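Local coordinates for beta-xylosidase (Uncultured organism, PDB 4MLG), which probably removes xylose units from the non-reducing ends of xylooligosaccharides, as a glycoside hydrolase of family 43 with a beta-propeller fold, at residues His289-Ser294 and Trp299-Lys304. Sequence-based numbering, arbitrary orientation.
Sequences HDCVPS and WLRSLK. With SO4 (sulfate ion), chain N.
Two backbone hydrogen bonds pair D290 with S302: S302 N gives a nearly straight one to D290 O (3.0 Å, 172° at the hydrogen), and D290 N returns the other to S302 O. Beyond the paired strands, S294 OG donates to L300 O at 2.8 Å, closing the connecting loop across itself.

The charged contact is D290 with K304. The lysine chain, bent at chi3 (-58°), crosses the aspartate and brings NZ to the syn side of OD2, 2.8 Å away and 27° out of the carboxylate plane. T322 also bonds OD2, while Y6 OH bonds both OD1 and NZ. A methionine in place of K304 would probably leave the buried D290 carboxylate without its countercharge and Y6 without one partner.

R301 CD lies over one face of the H289 ring, 3.7 Å from its centroid, a CH-pi contact. The polar ends are held from outside: R301 NE by the D32 carboxylate, R301 NH1 weakly by a sulfate oxygen, H289 ND1 by D15 N.

This is an antiparallel beta hairpin, strands 283-290 and 302-308, in one blade of the beta-propeller of a family 43 glycoside hydrolase, with the H289 side chain about 9 Å from the bound calcium ion.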
ATOM      1  N   HIS A 289       9.208  -4.595 -28.904  1.00 55.54           N
ATOM      2  CA  HIS A 289       8.089  -5.401 -29.387  1.00 58.56           C
ATOM      3  C   HIS A 289       7.107  -4.628 -30.265  1.00 60.94           C
ATOM      4  O   HIS A 289       7.050  -3.399 -30.221  1.00 61.90           O
ATOM      5  CB  HIS A 289       7.338  -6.051 -28.216  1.00 57.97           C
ATOM      6  CG  HIS A 289       6.680  -5.073 -27.289  1.00 56.49           C
ATOM      7  ND1 HIS A 289       6.891  -5.084 -25.927  1.00 55.14           N
ATOM      8  CD2 HIS A 289       5.807  -4.063 -27.524  1.00 56.07           C
ATOM      9  CE1 HIS A 289       6.182  -4.122 -25.365  1.00 54.35           C
ATOM     10  NE2 HIS A 289       5.518  -3.486 -26.311  1.00 54.70           N
ATOM     11  N   ASP A 290       6.337  -5.364 -31.060  1.00 62.74           N
ATOM     12  CA  ASP A 290       5.188  -4.806 -31.766  1.00 63.74           C
ATOM     13  C   ASP A 290       4.094  -5.862 -31.913  1.00 63.92           C
ATOM     14  O   ASP A 290       4.297  -7.026 -31.567  1.00 63.84           O
ATOM     15  CB  ASP A 290       5.583  -4.211 -33.124  1.00 65.13           C
ATOM     16  CG  ASP A 290       6.328  -5.192 -34.011  1.00 66.86           C
ATOM     17  OD1 ASP A 290       6.192  -6.418 -33.820  1.00 66.94           O
ATOM     18  OD2 ASP A 290       7.049  -4.726 -34.917  1.00 68.20           O
ATOM     19  N   CYS A 291       2.940  -5.458 -32.428  1.00 63.76           N
ATOM     20  CA  CYS A 291       1.798  -6.360 -32.503  1.00 63.48           C
ATOM     21  C   CYS A 291       1.509  -6.821 -33.928  1.00 64.18           C
ATOM     22  O   CYS A 291       0.351  -6.950 -34.329  1.00 64.85           O
ATOM     23  CB  CYS A 291       0.564  -5.696 -31.891  1.00 63.05           C
ATOM     24  SG  CYS A 291       0.837  -5.075 -30.214  1.00 58.50           S
ATOM     25  N   VAL A 292       2.572  -7.076 -34.687  1.00 63.52           N
ATOM     26  CA  VAL A 292       2.437  -7.567 -36.057  1.00 63.83           C
ATOM     27  C   VAL A 292       1.920  -9.015 -36.154  1.00 64.49           C
ATOM     28  O   VAL A 292       0.991  -9.279 -36.919  1.00 65.88           O
ATOM     29  CB  VAL A 292       3.742  -7.377 -36.876  1.00 44.91           C
ATOM     30  CG1 VAL A 292       3.623  -8.040 -38.239  1.00 46.21           C
ATOM     31  CG2 VAL A 292       4.065  -5.897 -37.025  1.00 44.15           C
ATOM     32  N   PRO A 293       2.507  -9.958 -35.385  1.00 64.15           N
ATOM     33  CA  PRO A 293       1.971 -11.324 -35.470  1.00 65.38           C
ATOM     34  C   PRO A 293       0.535 -11.445 -34.957  1.00 66.53           C
ATOM     35  O   PRO A 293      -0.207 -12.313 -35.420  1.00 67.58           O
ATOM     36  CB  PRO A 293       2.916 -12.128 -34.571  1.00 63.76           C
ATOM     37  CG  PRO A 293       4.177 -11.344 -34.553  1.00 63.15           C
ATOM     38  CD  PRO A 293       3.739  -9.915 -34.576  1.00 62.65           C
ATOM     39  N   SER A 294       0.153 -10.588 -34.016  1.00 66.25           N
ATOM     40  CA  SER A 294      -1.198 -10.616 -33.465  1.00 67.32           C
ATOM     41  C   SER A 294      -2.141  -9.750 -34.292  1.00 68.92           C
ATOM     42  O   SER A 294      -3.318  -9.602 -33.958  1.00 68.51           O
ATOM     43  CB  SER A 294      -1.199 -10.146 -32.010  1.00 65.88           C
ATOM     44  OG  SER A 294      -0.891  -8.766 -31.919  1.00 65.18           O
ATOM     45  N   TRP A 299      -2.777  -5.802 -26.606  1.00 54.82           N
ATOM     46  CA  TRP A 299      -2.480  -6.634 -25.442  1.00 52.94           C
ATOM     47  C   TRP A 299      -1.765  -7.934 -25.808  1.00 53.79           C
ATOM     48  O   TRP A 299      -1.462  -8.748 -24.937  1.00 53.51           O
ATOM     49  CB  TRP A 299      -3.759  -6.930 -24.655  1.00 52.47           C
ATOM     50  CG  TRP A 299      -4.822  -7.596 -25.470  1.00 53.60           C
ATOM     51  CD1 TRP A 299      -5.110  -8.928 -25.508  1.00 54.81           C
ATOM     52  CD2 TRP A 299      -5.737  -6.960 -26.370  1.00 54.73           C
ATOM     53  NE1 TRP A 299      -6.151  -9.162 -26.374  1.00 57.10           N
ATOM     54  CE2 TRP A 299      -6.553  -7.971 -26.917  1.00 56.73           C
ATOM     55  CE3 TRP A 299      -5.948  -5.636 -26.766  1.00 54.63           C
ATOM     56  CZ2 TRP A 299      -7.561  -7.698 -27.839  1.00 57.80           C
ATOM     57  CZ3 TRP A 299      -6.948  -5.367 -27.682  1.00 55.91           C
ATOM     58  CH2 TRP A 299      -7.743  -6.393 -28.208  1.00 57.16           C
ATOM     59  N   LEU A 300      -1.499  -8.124 -27.097  1.00 55.30           N
ATOM     60  CA  LEU A 300      -0.759  -9.290 -27.567  1.00 57.12           C
ATOM     61  C   LEU A 300       0.480  -8.841 -28.333  1.00 58.46           C
ATOM     62  O   LEU A 300       0.399  -8.472 -29.504  1.00 60.10           O
ATOM     63  CB  LEU A 300      -1.639 -10.168 -28.456  1.00 59.07           C
ATOM     64  CG  LEU A 300      -2.902 -10.753 -27.822  1.00 59.86           C
ATOM     65  CD1 LEU A 300      -3.650 -11.610 -28.829  1.00 62.44           C
ATOM     66  CD2 LEU A 300      -2.552 -11.558 -26.584  1.00 59.10           C
ATOM     67  N   ARG A 301       1.628  -8.880 -27.665  1.00 57.31           N
ATOM     68  CA  ARG A 301       2.853  -8.320 -28.219  1.00 56.07           C
ATOM     69  C   ARG A 301       3.927  -9.380 -28.438  1.00 56.90           C
ATOM     70  O   ARG A 301       4.062 -10.313 -27.650  1.00 57.33           O
ATOM     71  CB  ARG A 301       3.374  -7.217 -27.296  1.00 55.02           C
ATOM     72  CG  ARG A 301       2.389  -6.075 -27.096  1.00 54.84           C
ATOM     73  CD  ARG A 301       2.672  -5.284 -25.829  1.00 54.32           C
ATOM     74  NE  ARG A 301       2.332  -6.032 -24.621  1.00 55.06           N
ATOM     75  CZ  ARG A 301       2.431  -5.547 -23.387  1.00 53.81           C
ATOM     76  NH1 ARG A 301       2.858  -4.307 -23.190  1.00 52.94           N
ATOM     77  NH2 ARG A 301       2.101  -6.301 -22.348  1.00 53.44           N
ATOM     78  N   SER A 302       4.688  -9.228 -29.518  1.00 58.68           N
ATOM     79  CA  SER A 302       5.767 -10.154 -29.835  1.00 61.18           C
ATOM     80  C   SER A 302       7.101  -9.421 -29.792  1.00 62.18           C
ATOM     81  O   SER A 302       7.272  -8.399 -30.454  1.00 63.13           O
ATOM     82  CB  SER A 302       5.552 -10.768 -31.218  1.00 62.65           C
ATOM     83  OG  SER A 302       4.269 -11.361 -31.318  1.00 62.71           O
ATOM     84  N   LEU A 303       8.045  -9.940 -29.013  1.00 63.07           N
ATOM     85  CA  LEU A 303       9.330  -9.269 -28.857  1.00 64.24           C
ATOM     86  C   LEU A 303      10.224  -9.407 -30.085  1.00 63.81           C
ATOM     87  O   LEU A 303      10.163 -10.402 -30.807  1.00 65.60           O
ATOM     88  CB  LEU A 303      10.058  -9.717 -27.581  1.00 67.25           C
ATOM     89  CG  LEU A 303      10.148 -11.192 -27.174  1.00 70.30           C
ATOM     90  CD1 LEU A 303      10.940 -12.018 -28.169  1.00 72.82           C
ATOM     91  CD2 LEU A 303      10.777 -11.296 -25.797  1.00 70.73           C
ATOM     92  N   LYS A 304      11.052  -8.393 -30.313  1.00 61.89           N
ATOM     93  CA  LYS A 304      11.920  -8.359 -31.479  1.00 61.72           C
ATOM     94  C   LYS A 304      13.190  -7.570 -31.179  1.00 61.99           C
ATOM     95  O   LYS A 304      13.233  -6.782 -30.235  1.00 61.83           O
ATOM     96  CB  LYS A 304      11.177  -7.747 -32.667  1.00 59.62           C
ATOM     97  CG  LYS A 304      10.622  -6.357 -32.397  1.00 56.28           C
ATOM     98  CD  LYS A 304       9.709  -5.894 -33.519  1.00 55.63           C
ATOM     99  CE  LYS A 304      10.432  -5.888 -34.854  1.00 57.05           C
ATOM    100  NZ  LYS A 304       9.552  -5.437 -35.968  1.00 58.15           N
TER
HETATM  101  S   SO4 N 402       3.403  -2.139 -19.421  1.00109.91           S
HETATM  102  O1  SO4 N 402       3.332  -3.524 -19.875  1.00109.70           O
HETATM  103  O2  SO4 N 402       4.596  -1.503 -19.969  1.00109.63           O
HETATM  104  O3  SO4 N 402       2.214  -1.419 -19.869  1.00109.16           O
HETATM  105  O4  SO4 N 402       3.476  -2.115 -17.963  1.00109.69           O